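KaiC-like domain-containing protein (PDB 2EKD) is of unknown function but, as a KaiC-like protein of the P-loop NTPase clan, may act in nucleotide-dependent processes. Local coordinates at residues V18-S23 with L179-S184; L30-I35 with F152-R157; I92-I97 with T130-N135. All coordinates share one frame; numbering follows the deposited sequence.

Contact 1. Residues V18-S23 with L179-S184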
ATOM      1  N   VAL F  18       3.823  13.727 -28.494  1.00 16.21           N
ATOM      2  CA  VAL F  18       2.608  12.986 -28.221  1.00 15.89           C
ATOM      3  C   VAL F  18       2.886  11.715 -27.435  1.00 17.21           C
ATOM      4  O   VAL F  18       3.662  10.859 -27.859  1.00 18.75           O
ATOM      5  CB  VAL F  18       1.894  12.610 -29.539  1.00 15.91           C
ATOM      6  CG1 VAL F  18       0.518  12.066 -29.250  1.00 13.97           C
ATOM      7  CG2 VAL F  18       1.821  13.826 -30.457  1.00 14.75           C
ATOM      8  N   LEU F  19       2.247  11.593 -26.283  1.00 16.59           N
ATOM      9  CA  LEU F  19       2.418  10.412 -25.467  1.00 17.63           C
ATOM     10  C   LEU F  19       1.351   9.415 -25.911  1.00 18.69           C
ATOM     11  O   LEU F  19       0.164   9.740 -25.943  1.00 19.71           O
ATOM     12  CB  LEU F  19       2.242  10.775 -23.992  1.00 16.72           C
ATOM     13  CG  LEU F  19       2.679   9.753 -22.940  1.00 17.51           C
ATOM     14  CD1 LEU F  19       4.149   9.382 -23.139  1.00 17.83           C
ATOM     15  CD2 LEU F  19       2.457  10.351 -21.559  1.00 14.00           C
ATOM     16  N   VAL F  20       1.784   8.217 -26.287  1.00 17.30           N
ATOM     17  CA  VAL F  20       0.872   7.162 -26.712  1.00 16.67           C
ATOM     18  C   VAL F  20       0.884   6.085 -25.624  1.00 17.18           C
ATOM     19  O   VAL F  20       1.815   5.275 -25.542  1.00 17.85           O
ATOM     20  CB  VAL F  20       1.322   6.535 -28.055  1.00 17.78           C
ATOM     21  CG1 VAL F  20       0.353   5.428 -28.472  1.00 16.97           C
ATOM     22  CG2 VAL F  20       1.395   7.615 -29.131  1.00 17.05           C
ATOM     23  N   GLU F  21      -0.148   6.094 -24.786  1.00 14.71           N
ATOM     24  CA  GLU F  21      -0.257   5.143 -23.693  1.00 14.60           C
ATOM     25  C   GLU F  21      -0.961   3.862 -24.114  1.00 14.44           C
ATOM     26  O   GLU F  21      -2.019   3.889 -24.750  1.00 14.86           O
ATOM     27  CB  GLU F  21      -0.987   5.797 -22.512  1.00 13.30           C
ATOM     28  CG  GLU F  21      -0.335   7.098 -22.084  1.00 14.69           C
ATOM     29  CD  GLU F  21      -1.022   7.783 -20.921  1.00 16.42           C
ATOM     30  OE1 GLU F  21      -2.234   7.576 -20.705  1.00 18.69           O
ATOM     31  OE2 GLU F  21      -0.344   8.559 -20.228  1.00 20.14           O
ATOM     32  N   TYR F  22      -0.367   2.731 -23.760  1.00 13.39           N
ATOM     33  CA  TYR F  22      -0.952   1.446 -24.108  1.00 14.86           C
ATOM     34  C   TYR F  22      -0.706   0.437 -22.987  1.00 14.80           C
ATOM     35  O   TYR F  22      -0.082   0.770 -21.979  1.00 15.65           O
ATOM     36  CB  TYR F  22      -0.356   0.952 -25.434  1.00 12.68           C
ATOM     37  CG  TYR F  22       1.108   0.566 -25.380  1.00 15.37           C
ATOM     38  CD1 TYR F  22       1.495  -0.734 -25.040  1.00 15.45           C
ATOM     39  CD2 TYR F  22       2.111   1.495 -25.673  1.00 13.99           C
ATOM     40  CE1 TYR F  22       2.841  -1.099 -24.997  1.00 15.56           C
ATOM     41  CE2 TYR F  22       3.459   1.140 -25.630  1.00 14.09           C
ATOM     42  CZ  TYR F  22       3.818  -0.159 -25.292  1.00 15.66           C
ATOM     43  OH  TYR F  22       5.149  -0.523 -25.242  1.00 15.13           O
ATOM     44  N   SER F  23      -1.222  -0.777 -23.157  1.00 15.41           N
ATOM     45  CA  SER F  23      -1.037  -1.855 -22.183  1.00 17.05           C
ATOM     46  C   SER F  23      -0.629  -3.118 -22.942  1.00 16.86           C
ATOM     47  O   SER F  23      -0.678  -3.148 -24.172  1.00 18.65           O
ATOM     48  CB  SER F  23      -2.334  -2.134 -21.419  1.00 16.71           C
ATOM     49  OG  SER F  23      -3.306  -2.713 -22.278  1.00 20.45           O
ATOM     50  N   LEU F 179      -2.528  10.314 -26.045  1.00 16.99           N
ATOM     51  CA  LEU F 179      -3.445   9.369 -26.656  1.00 18.42           C
ATOM     52  C   LEU F 179      -3.446   8.114 -25.805  1.00 20.11           C
ATOM     53  O   LEU F 179      -2.398   7.687 -25.311  1.00 20.31           O
ATOM     54  CB  LEU F 179      -3.001   8.998 -28.075  1.00 19.06           C
ATOM     55  CG  LEU F 179      -2.978  10.107 -29.131  1.00 24.09           C
ATOM     56  CD1 LEU F 179      -2.587   9.513 -30.478  1.00 21.63           C
ATOM     57  CD2 LEU F 179      -4.350  10.773 -29.217  1.00 25.53           C
ATOM     58  N   GLU F 180      -4.619   7.526 -25.613  1.00 19.70           N
ATOM     59  CA  GLU F 180      -4.690   6.302 -24.841  1.00 22.93           C
ATOM     60  C   GLU F 180      -5.407   5.244 -25.670  1.00 22.30           C
ATOM     61  O   GLU F 180      -6.559   5.427 -26.074  1.00 21.12           O
ATOM     62  CB  GLU F 180      -5.421   6.514 -23.512  1.00 24.42           C
ATOM     63  CG  GLU F 180      -4.947   5.533 -22.446  1.00 30.90           C
ATOM     64  CD  GLU F 180      -5.738   5.597 -21.149  1.00 36.81           C
ATOM     65  OE1 GLU F 180      -6.045   6.720 -20.679  1.00 39.25           O
ATOM     66  OE2 GLU F 180      -6.038   4.515 -20.591  1.00 38.55           O
ATOM     67  N   ILE F 181      -4.711   4.145 -25.938  1.00 19.74           N
ATOM     68  CA  ILE F 181      -5.289   3.068 -26.713  1.00 22.49           C
ATOM     69  C   ILE F 181      -6.200   2.189 -25.866  1.00 23.11           C
ATOM     70  O   ILE F 181      -5.795   1.703 -24.809  1.00 22.88           O
ATOM     71  CB  ILE F 181      -4.204   2.161 -27.327  1.00 23.45           C
ATOM     72  CG1 ILE F 181      -3.288   2.979 -28.240  1.00 22.46           C
ATOM     73  CG2 ILE F 181      -4.868   1.031 -28.107  1.00 23.83           C
ATOM     74  CD1 ILE F 181      -2.187   2.167 -28.897  1.00 24.78           C
ATOM     75  N   THR F 182      -7.434   1.999 -26.328  1.00 23.67           N
ATOM     76  CA  THR F 182      -8.398   1.144 -25.632  1.00 24.10           C
ATOM     77  C   THR F 182      -9.043   0.250 -26.677  1.00 24.27           C
ATOM     78  O   THR F 182      -8.810   0.428 -27.868  1.00 23.56           O
ATOM     79  CB  THR F 182      -9.518   1.947 -24.932  1.00 24.88           C
ATOM     80  OG1 THR F 182     -10.349   2.574 -25.919  1.00 24.47           O
ATOM     81  CG2 THR F 182      -8.924   3.004 -24.013  1.00 25.12           C
ATOM     82  N   ASP F 183      -9.854  -0.704 -26.232  1.00 28.17           N
ATOM     83  CA  ASP F 183     -10.525  -1.627 -27.146  1.00 31.34           C
ATOM     84  C   ASP F 183     -11.520  -0.967 -28.091  1.00 30.32           C
ATOM     85  O   ASP F 183     -11.697  -1.423 -29.215  1.00 29.83           O
ATOM     86  CB  ASP F 183     -11.244  -2.729 -26.362  1.00 36.98           C
ATOM     87  CG  ASP F 183     -10.283  -3.738 -25.763  1.00 42.88           C
ATOM     88  OD1 ASP F 183      -9.390  -4.215 -26.503  1.00 46.42           O
ATOM     89  OD2 ASP F 183     -10.426  -4.058 -24.561  1.00 45.19           O
ATOM     90  N   SER F 184     -12.168   0.103 -27.644  1.00 30.40           N
ATOM     91  CA  SER F 184     -13.146   0.782 -28.488  1.00 30.06           C
ATOM     92  C   SER F 184     -12.509   1.872 -29.341  1.00 28.56           C
ATOM     93  O   SER F 184     -13.182   2.516 -30.147  1.00 27.58           O
ATOM     94  CB  SER F 184     -14.263   1.374 -27.625  1.00 31.24           C
ATOM     95  OG  SER F 184     -13.745   2.286 -26.673  1.00 36.38           O
TER
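L19, E21, L179 and I181 join two parallel strands by three nearly straight backbone hydrogen bonds: L179 N to L19 O (2.8 Å), E21 N to L179 O (2.8 Å) and I181 N to E21 O (3.0 Å). As in any parallel sheet, E21 bonds to the residues flanking E180, and L179 to those flanking V20.

Apolar packing follows on the face that carries V20 and L179. V18 CG1 meets L179 CG at 4.0 Å. The extended chi2 of I181 (-180°) carries CD1 across the strand gap, 4.1 Å from Y22 CB and also beside V20 CG1.

Charge gathers on the other face, where the side chains of E21 and E180 cross at a slant, their carboxylate planes 60° apart and OE1 of E21 3.9 Å from OE1 of E180. K189, salt-bridged to E21 and in a weak, long ion pair with E180, would probably offset the repulsion. An alanine in place of E180 removes CG and the carboxylate, and would probably open a gap beside E21 OE1 and leave K189 with one fewer anionic neighbour.

Strands 149-156 and 185-190 flank the pair, and L31 of helix 29-37 packs on V20 and I181.

Contact 2. Residues L30-I35 with F152-R157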
ATOM      1  N   LEU F  30       0.289  -2.533 -33.762  1.00 18.06           N
ATOM      2  CA  LEU F  30      -0.604  -2.275 -34.896  1.00 20.32           C
ATOM      3  C   LEU F  30      -0.663  -0.782 -35.224  1.00 19.78           C
ATOM      4  O   LEU F  30      -0.698  -0.399 -36.394  1.00 20.06           O
ATOM      5  CB  LEU F  30      -2.027  -2.778 -34.616  1.00 18.44           C
ATOM      6  CG  LEU F  30      -2.271  -4.267 -34.364  1.00 22.78           C
ATOM      7  CD1 LEU F  30      -3.777  -4.534 -34.321  1.00 21.83           C
ATOM      8  CD2 LEU F  30      -1.630  -5.094 -35.467  1.00 22.56           C
ATOM      9  N   LEU F  31      -0.675   0.052 -34.188  1.00 19.14           N
ATOM     10  CA  LEU F  31      -0.725   1.500 -34.379  1.00 20.85           C
ATOM     11  C   LEU F  31       0.610   1.982 -34.921  1.00 20.28           C
ATOM     12  O   LEU F  31       0.670   2.930 -35.710  1.00 18.39           O
ATOM     13  CB  LEU F  31      -1.025   2.218 -33.060  1.00 20.03           C
ATOM     14  CG  LEU F  31      -1.109   3.743 -33.201  1.00 23.64           C
ATOM     15  CD1 LEU F  31      -2.248   4.109 -34.165  1.00 21.10           C
ATOM     16  CD2 LEU F  31      -1.336   4.384 -31.832  1.00 21.97           C
ATOM     17  N   LEU F  32       1.683   1.330 -34.485  1.00 20.28           N
ATOM     18  CA  LEU F  32       3.013   1.683 -34.949  1.00 20.51           C
ATOM     19  C   LEU F  32       3.112   1.363 -36.434  1.00 20.22           C
ATOM     20  O   LEU F  32       3.605   2.169 -37.218  1.00 23.15           O
ATOM     21  CB  LEU F  32       4.089   0.883 -34.215  1.00 20.77           C
ATOM     22  CG  LEU F  32       5.457   1.123 -34.870  1.00 22.98           C
ATOM     23  CD1 LEU F  32       5.909   2.557 -34.560  1.00 20.53           C
ATOM     24  CD2 LEU F  32       6.472   0.105 -34.379  1.00 22.78           C
ATOM     25  N   TYR F  33       2.657   0.172 -36.812  1.00 19.79           N
ATOM     26  CA  TYR F  33       2.704  -0.240 -38.206  1.00 20.74           C
ATOM     27  C   TYR F  33       1.935   0.772 -39.045  1.00 21.44           C
ATOM     28  O   TYR F  33       2.379   1.170 -40.113  1.00 22.11           O
ATOM     29  CB  TYR F  33       2.070  -1.621 -38.391  1.00 19.44           C
ATOM     30  CG  TYR F  33       2.227  -2.152 -39.797  1.00 20.60           C
ATOM     31  CD1 TYR F  33       3.445  -2.679 -40.226  1.00 21.88           C
ATOM     32  CD2 TYR F  33       1.176  -2.085 -40.714  1.00 21.83           C
ATOM     33  CE1 TYR F  33       3.618  -3.126 -41.527  1.00 23.07           C
ATOM     34  CE2 TYR F  33       1.339  -2.528 -42.030  1.00 24.01           C
ATOM     35  CZ  TYR F  33       2.565  -3.047 -42.427  1.00 25.81           C
ATOM     36  OH  TYR F  33       2.746  -3.487 -43.719  1.00 27.22           O
ATOM     37  N   TYR F  34       0.774   1.172 -38.543  1.00 22.30           N
ATOM     38  CA  TYR F  34      -0.079   2.137 -39.222  1.00 21.51           C
ATOM     39  C   TYR F  34       0.656   3.453 -39.463  1.00 22.64           C
ATOM     40  O   TYR F  34       0.567   4.041 -40.546  1.00 22.84           O
ATOM     41  CB  TYR F  34      -1.340   2.366 -38.387  1.00 20.97           C
ATOM     42  CG  TYR F  34      -2.216   3.506 -38.849  1.00 21.97           C
ATOM     43  CD1 TYR F  34      -3.248   3.292 -39.773  1.00 22.16           C
ATOM     44  CD2 TYR F  34      -2.037   4.794 -38.344  1.00 19.79           C
ATOM     45  CE1 TYR F  34      -4.085   4.334 -40.176  1.00 22.96           C
ATOM     46  CE2 TYR F  34      -2.871   5.846 -38.738  1.00 21.61           C
ATOM     47  CZ  TYR F  34      -3.891   5.609 -39.651  1.00 22.22           C
ATOM     48  OH  TYR F  34      -4.729   6.636 -40.018  1.00 24.39           O
ATOM     49  N   ILE F  35       1.396   3.906 -38.460  1.00 22.74           N
ATOM     50  CA  ILE F  35       2.145   5.150 -38.576  1.00 22.23           C
ATOM     51  C   ILE F  35       3.323   5.052 -39.561  1.00 24.89           C
ATOM     52  O   ILE F  35       3.594   5.997 -40.303  1.00 24.93           O
ATOM     53  CB  ILE F  35       2.665   5.606 -37.186  1.00 20.04           C
ATOM     54  CG1 ILE F  35       1.490   6.108 -36.335  1.00 19.05           C
ATOM     55  CG2 ILE F  35       3.723   6.700 -37.343  1.00 17.93           C
ATOM     56  CD1 ILE F  35       1.885   6.562 -34.924  1.00 16.56           C
ATOM     57  N   PHE F 152       6.179  10.607 -31.199  1.00 17.92           N
ATOM     58  CA  PHE F 152       5.129   9.771 -30.632  1.00 18.13           C
ATOM     59  C   PHE F 152       5.805   8.803 -29.664  1.00 17.03           C
ATOM     60  O   PHE F 152       6.425   7.835 -30.096  1.00 18.47           O
ATOM     61  CB  PHE F 152       4.416   8.971 -31.730  1.00 18.82           C
ATOM     62  CG  PHE F 152       3.539   9.803 -32.630  1.00 20.12           C
ATOM     63  CD1 PHE F 152       2.237  10.127 -32.255  1.00 20.41           C
ATOM     64  CD2 PHE F 152       4.014  10.265 -33.851  1.00 20.68           C
ATOM     65  CE1 PHE F 152       1.422  10.899 -33.084  1.00 22.21           C
ATOM     66  CE2 PHE F 152       3.207  11.040 -34.686  1.00 23.60           C
ATOM     67  CZ  PHE F 152       1.909  11.357 -34.301  1.00 21.58           C
ATOM     68  N   TYR F 153       5.705   9.071 -28.367  1.00 16.93           N
ATOM     69  CA  TYR F 153       6.307   8.188 -27.370  1.00 16.61           C
ATOM     70  C   TYR F 153       5.337   7.083 -26.972  1.00 17.12           C
ATOM     71  O   TYR F 153       4.358   7.336 -26.268  1.00 16.61           O
ATOM     72  CB  TYR F 153       6.705   8.961 -26.114  1.00 16.77           C
ATOM     73  CG  TYR F 153       7.936   9.830 -26.244  1.00 18.36           C
ATOM     74  CD1 TYR F 153       7.901  11.041 -26.942  1.00 17.39           C
ATOM     75  CD2 TYR F 153       9.130   9.457 -25.632  1.00 20.17           C
ATOM     76  CE1 TYR F 153       9.026  11.858 -27.017  1.00 19.56           C
ATOM     77  CE2 TYR F 153      10.260  10.262 -25.700  1.00 21.34           C
ATOM     78  CZ  TYR F 153      10.205  11.458 -26.389  1.00 21.17           C
ATOM     79  OH  TYR F 153      11.334  12.242 -26.442  1.00 22.58           O
ATOM     80  N   PHE F 154       5.604   5.865 -27.441  1.00 17.34           N
ATOM     81  CA  PHE F 154       4.773   4.709 -27.113  1.00 15.59           C
ATOM     82  C   PHE F 154       5.218   4.207 -25.746  1.00 16.25           C
ATOM     83  O   PHE F 154       6.333   3.706 -25.603  1.00 18.29           O
ATOM     84  CB  PHE F 154       4.973   3.583 -28.128  1.00 14.54           C
ATOM     85  CG  PHE F 154       4.232   3.775 -29.419  1.00 14.80           C
ATOM     86  CD1 PHE F 154       4.567   4.810 -30.289  1.00 14.39           C
ATOM     87  CD2 PHE F 154       3.223   2.892 -29.786  1.00 14.47           C
ATOM     88  CE1 PHE F 154       3.907   4.961 -31.509  1.00 11.95           C
ATOM     89  CE2 PHE F 154       2.557   3.031 -31.004  1.00 13.34           C
ATOM     90  CZ  PHE F 154       2.903   4.070 -31.868  1.00 13.25           C
ATOM     91  N   VAL F 155       4.361   4.339 -24.742  1.00 15.88           N
ATOM     92  CA  VAL F 155       4.720   3.880 -23.407  1.00 15.62           C
ATOM     93  C   VAL F 155       3.675   2.942 -22.821  1.00 15.57           C
ATOM     94  O   VAL F 155       2.473   3.150 -22.988  1.00 15.04           O
ATOM     95  CB  VAL F 155       4.902   5.060 -22.421  1.00 16.63           C
ATOM     96  CG1 VAL F 155       5.907   6.075 -22.985  1.00 16.17           C
ATOM     97  CG2 VAL F 155       3.556   5.723 -22.148  1.00 15.90           C
ATOM     98  N   ASN F 156       4.148   1.894 -22.156  1.00 15.27           N
ATOM     99  CA  ASN F 156       3.261   0.955 -21.494  1.00 15.67           C
ATOM    100  C   ASN F 156       2.927   1.670 -20.184  1.00 15.92           C
ATOM    101  O   ASN F 156       3.726   1.690 -19.254  1.00 16.00           O
ATOM    102  CB  ASN F 156       3.977  -0.364 -21.217  1.00 15.37           C
ATOM    103  CG  ASN F 156       3.058  -1.401 -20.624  1.00 14.42           C
ATOM    104  OD1 ASN F 156       2.302  -1.107 -19.706  1.00 16.11           O
ATOM    105  ND2 ASN F 156       3.123  -2.627 -21.138  1.00 15.06           N
ATOM    106  N   ARG F 157       1.745   2.274 -20.144  1.00 19.73           N
ATOM    107  CA  ARG F 157       1.263   3.049 -19.003  1.00 21.42           C
ATOM    108  C   ARG F 157       1.358   2.379 -17.631  1.00 20.05           C
ATOM    109  O   ARG F 157       1.870   2.974 -16.687  1.00 20.43           O
ATOM    110  CB  ARG F 157      -0.185   3.479 -19.255  1.00 23.20           C
ATOM    111  CG  ARG F 157      -0.761   4.357 -18.158  1.00 30.59           C
ATOM    112  CD  ARG F 157      -2.264   4.501 -18.290  1.00 35.07           C
ATOM    113  NE  ARG F 157      -2.763   5.609 -17.484  1.00 39.80           N
ATOM    114  CZ  ARG F 157      -2.736   5.644 -16.155  1.00 43.13           C
ATOM    115  NH1 ARG F 157      -2.237   4.626 -15.465  1.00 42.02           N
ATOM    116  NH2 ARG F 157      -3.203   6.710 -15.515  1.00 46.62           N
TER
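F154 and I35 are set for their meeting by their torsions: F154 points its CB at the helix, and chi1 (-79°) sets CG anti to the carbonyl carbon, while in I35 a fully extended chi2 (179°) pushes CD1 out from the helix to meet the ring. The two side chains reach toward each other tip to tip, with I35 CD1 4.1 Å from F154 CZ, at the edge of the ring and near its plane.

That same methyl serves a second aromatic. I35 CD1 sits over the centre of the F152 ring, 4.3 Å above its plane, so one methyl group touches an edge of one phenylalanine and a face of the other. Through CD1, I35 thus links two rings borne by alternate residues of the strand.

The far end of the F154 ring presses on the helix backbone itself, CZ lying 3.9 Å from L32 CA and close to L32 CB. L31 adds its CD2 obliquely to the ring, 4.2 Å from F154 CE2. On the strand side, F152 O lies at the ring edge, in plane, 3.5 Å from F154 CD1.

This is helix-on-sheet packing in an alpha/beta fold, the helix segment running nearly antiparallel to the strand with axes 11.1 Å apart. Strand 149-156 lies between strands 114-119 and 17-22; I115 of the former packs on I35 and F152, Y22 of the latter touches F154, and L32 also reaches Y52 and F55 of helix 51-61.

Contact 3. Residues I92-I97 with T130-N135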
ATOM      1  N   ILE F  92      23.489   4.861 -23.103  1.00 45.47           N
ATOM      2  CA  ILE F  92      22.572   5.096 -21.997  1.00 47.81           C
ATOM      3  C   ILE F  92      23.313   5.062 -20.664  1.00 49.73           C
ATOM      4  O   ILE F  92      23.704   3.994 -20.193  1.00 49.57           O
ATOM      5  CB  ILE F  92      21.461   4.026 -21.961  1.00 47.12           C
ATOM      6  CG1 ILE F  92      20.631   4.096 -23.243  1.00 46.69           C
ATOM      7  CG2 ILE F  92      20.580   4.231 -20.736  1.00 47.66           C
ATOM      8  CD1 ILE F  92      19.605   2.996 -23.366  1.00 46.60           C
ATOM      9  N   SER F  93      23.506   6.233 -20.063  1.00 52.09           N
ATOM     10  CA  SER F  93      24.189   6.335 -18.776  1.00 55.14           C
ATOM     11  C   SER F  93      23.215   6.872 -17.732  1.00 56.18           C
ATOM     12  O   SER F  93      22.619   7.935 -17.918  1.00 55.84           O
ATOM     13  CB  SER F  93      25.402   7.263 -18.885  1.00 56.78           C
ATOM     14  OG  SER F  93      25.020   8.568 -19.289  1.00 59.76           O
ATOM     15  N   LYS F  94      23.063   6.136 -16.634  1.00 58.13           N
ATOM     16  CA  LYS F  94      22.146   6.521 -15.564  1.00 59.71           C
ATOM     17  C   LYS F  94      20.715   6.517 -16.091  1.00 60.65           C
ATOM     18  O   LYS F  94      19.869   7.299 -15.655  1.00 60.78           O
ATOM     19  CB  LYS F  94      22.508   7.906 -15.014  1.00 60.80           C
ATOM     20  CG  LYS F  94      23.805   7.937 -14.213  1.00 61.64           C
ATOM     21  CD  LYS F  94      23.632   7.287 -12.839  1.00 63.04           C
ATOM     22  CE  LYS F  94      22.313   7.709 -12.198  1.00 63.02           C
ATOM     23  NZ  LYS F  94      22.424   8.129 -10.773  1.00 62.48           N
ATOM     24  N   TYR F  95      20.466   5.623 -17.043  1.00 61.15           N
ATOM     25  CA  TYR F  95      19.152   5.465 -17.652  1.00 61.67           C
ATOM     26  C   TYR F  95      18.670   6.720 -18.371  1.00 62.01           C
ATOM     27  O   TYR F  95      17.486   7.054 -18.332  1.00 61.62           O
ATOM     28  CB  TYR F  95      18.147   5.042 -16.582  1.00 61.98           C
ATOM     29  CG  TYR F  95      18.635   3.868 -15.768  1.00 62.99           C
ATOM     30  CD1 TYR F  95      18.928   2.648 -16.379  1.00 63.93           C
ATOM     31  CD2 TYR F  95      18.847   3.985 -14.398  1.00 63.63           C
ATOM     32  CE1 TYR F  95      19.423   1.573 -15.643  1.00 64.29           C
ATOM     33  CE2 TYR F  95      19.341   2.917 -13.651  1.00 64.57           C
ATOM     34  CZ  TYR F  95      19.628   1.716 -14.280  1.00 64.41           C
ATOM     35  OH  TYR F  95      20.123   0.660 -13.549  1.00 65.92           O
ATOM     36  N   VAL F  96      19.596   7.405 -19.034  1.00 62.50           N
ATOM     37  CA  VAL F  96      19.272   8.617 -19.777  1.00 63.28           C
ATOM     38  C   VAL F  96      20.259   8.792 -20.933  1.00 64.49           C
ATOM     39  O   VAL F  96      21.317   8.161 -20.960  1.00 64.68           O
ATOM     40  CB  VAL F  96      19.324   9.868 -18.864  1.00 62.39           C
ATOM     41  CG1 VAL F  96      20.759  10.179 -18.483  1.00 61.41           C
ATOM     42  CG2 VAL F  96      18.680  11.051 -19.563  1.00 62.33           C
ATOM     43  N   ILE F  97      19.903   9.643 -21.890  1.00 65.68           N
ATOM     44  CA  ILE F  97      20.754   9.901 -23.043  1.00 66.98           C
ATOM     45  C   ILE F  97      21.253  11.341 -23.060  1.00 67.59           C
ATOM     46  O   ILE F  97      20.533  12.266 -22.684  1.00 67.60           O
ATOM     47  CB  ILE F  97      20.004   9.615 -24.377  1.00 67.08           C
ATOM     48  CG1 ILE F  97      19.973   8.110 -24.657  1.00 67.61           C
ATOM     49  CG2 ILE F  97      20.674  10.344 -25.531  1.00 66.83           C
ATOM     50  CD1 ILE F  97      19.152   7.308 -23.673  1.00 68.97           C
ATOM     51  N   THR F 130      13.870   7.363  -8.509  1.00 19.47           N
ATOM     52  CA  THR F 130      13.169   8.620  -8.715  1.00 20.51           C
ATOM     53  C   THR F 130      14.025   9.691  -9.391  1.00 21.73           C
ATOM     54  O   THR F 130      13.563  10.376 -10.312  1.00 21.35           O
ATOM     55  CB  THR F 130      12.640   9.163  -7.378  1.00 20.89           C
ATOM     56  OG1 THR F 130      11.772   8.189  -6.792  1.00 22.37           O
ATOM     57  CG2 THR F 130      11.867  10.458  -7.584  1.00 20.76           C
ATOM     58  N   PHE F 131      15.267   9.830  -8.935  1.00 22.27           N
ATOM     59  CA  PHE F 131      16.186  10.822  -9.488  1.00 22.42           C
ATOM     60  C   PHE F 131      16.488  10.570 -10.961  1.00 21.53           C
ATOM     61  O   PHE F 131      16.518  11.503 -11.759  1.00 23.44           O
ATOM     62  CB  PHE F 131      17.496  10.832  -8.696  1.00 25.42           C
ATOM     63  CG  PHE F 131      18.489  11.851  -9.180  1.00 30.05           C
ATOM     64  CD1 PHE F 131      18.279  13.209  -8.953  1.00 33.04           C
ATOM     65  CD2 PHE F 131      19.629  11.458  -9.870  1.00 31.64           C
ATOM     66  CE1 PHE F 131      19.190  14.161  -9.406  1.00 32.98           C
ATOM     67  CE2 PHE F 131      20.549  12.403 -10.328  1.00 33.70           C
ATOM     68  CZ  PHE F 131      20.326  13.757 -10.095  1.00 34.04           C
ATOM     69  N   GLU F 132      16.718   9.311 -11.321  1.00 20.87           N
ATOM     70  CA  GLU F 132      17.013   8.972 -12.710  1.00 20.54           C
ATOM     71  C   GLU F 132      15.752   9.103 -13.565  1.00 18.59           C
ATOM     72  O   GLU F 132      15.825   9.468 -14.739  1.00 18.38           O
ATOM     73  CB  GLU F 132      17.594   7.552 -12.792  1.00 23.05           C
ATOM     74  CG  GLU F 132      18.905   7.417 -12.022  1.00 26.44           C
ATOM     75  CD  GLU F 132      19.349   5.973 -11.783  1.00 30.72           C
ATOM     76  OE1 GLU F 132      18.513   5.121 -11.393  1.00 28.80           O
ATOM     77  OE2 GLU F 132      20.558   5.696 -11.964  1.00 34.50           O
ATOM     78  N   ASN F 133      14.598   8.815 -12.972  1.00 17.14           N
ATOM     79  CA  ASN F 133      13.321   8.926 -13.680  1.00 18.83           C
ATOM     80  C   ASN F 133      13.097  10.383 -14.073  1.00 19.52           C
ATOM     81  O   ASN F 133      12.715  10.688 -15.204  1.00 21.35           O
ATOM     82  CB  ASN F 133      12.165   8.458 -12.785  1.00 19.32           C
ATOM     83  CG  ASN F 133      12.122   6.939 -12.612  1.00 23.03           C
ATOM     84  OD1 ASN F 133      11.365   6.430 -11.790  1.00 25.78           O
ATOM     85  ND2 ASN F 133      12.924   6.217 -13.392  1.00 20.92           N
ATOM     86  N   ILE F 134      13.334  11.287 -13.130  1.00 20.04           N
ATOM     87  CA  ILE F 134      13.167  12.707 -13.394  1.00 20.67           C
ATOM     88  C   ILE F 134      14.059  13.131 -14.574  1.00 21.55           C
ATOM     89  O   ILE F 134      13.661  13.960 -15.395  1.00 22.12           O
ATOM     90  CB  ILE F 134      13.496  13.534 -12.121  1.00 19.89           C
ATOM     91  CG1 ILE F 134      12.367  13.363 -11.106  1.00 20.45           C
ATOM     92  CG2 ILE F 134      13.677  15.001 -12.461  1.00 20.55           C
ATOM     93  CD1 ILE F 134      12.751  13.714  -9.687  1.00 23.30           C
ATOM     94  N   ASN F 135      15.256  12.563 -14.667  1.00 21.18           N
ATOM     95  CA  ASN F 135      16.142  12.909 -15.777  1.00 22.17           C
ATOM     96  C   ASN F 135      15.563  12.395 -17.091  1.00 21.01           C
ATOM     97  O   ASN F 135      15.721  13.025 -18.135  1.00 19.96           O
ATOM     98  CB  ASN F 135      17.552  12.350 -15.558  1.00 22.40           C
ATOM     99  CG  ASN F 135      18.303  13.094 -14.469  1.00 28.84           C
ATOM    100  OD1 ASN F 135      18.197  14.318 -14.360  1.00 30.83           O
ATOM    101  ND2 ASN F 135      19.071  12.364 -13.661  1.00 28.03           N
TER
HETATM  102  O   HOH W   1      20.265  10.275 -14.714  1.00 36.42           O
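N135 and K94 are bridged by one water, which accepts a hydrogen bond from N135 ND2 at 2.6 Å and donates to K94 O at 3.1 Å. The water thereby ties a side-chain amide of the helix to a backbone carbonyl of the turn.

K94 and Y95 both have positive phi and form the middle of a tight turn close to type I'. Y95 points toward the helix, while the bent chain of K94 brings its end near E132. A salt bridge joins K94 NZ to E132 OE2 at 3.3 Å, although the place of OE2 is less certain in the model. The lysine chain, bent at chi2 (-74°) and again farther out, crosses the glutamate at about a right angle. Beside it, E132 brings its carboxylate to the edge of the Y95 ring, OE1 being 3.2 Å from Y95 CD2 and the two planes 85° apart; the ring-edge hydrogens would favour an anionic neighbour. Farther along, V96 CG2 rests 3.8 Å from N135 O.

The contact lies at the surface, where the loop between strand 85-90 and helix 99-105 leans on helix 130-141. Y95 also packs on L127 of the preceding helix 121-127, and V96 on M139 farther along helix 130-141; L127 of the third subunit packs against F131 and I134.

In the fold
Along the chain the contacts are nested: contact 3 lies inside the loop closed by contact 2, itself inside that of contact 1. Contacts 1 and 2 belong to one central block, their centres about 8 Å apart. They share the mixed sheet, where strands 17-22 and 149-156 are neighbours bonded between V18, V20 and Y153, and strand 17-22 leads into helix 29-37. Contact 3 stands at the periphery, centres about 24 Å from contact 1 and 22 Å from contact 2, though its helix 130-141 is followed by strand 149-156. The fold thus joins a buried sheet-and-helix core to a surface region beside another subunit.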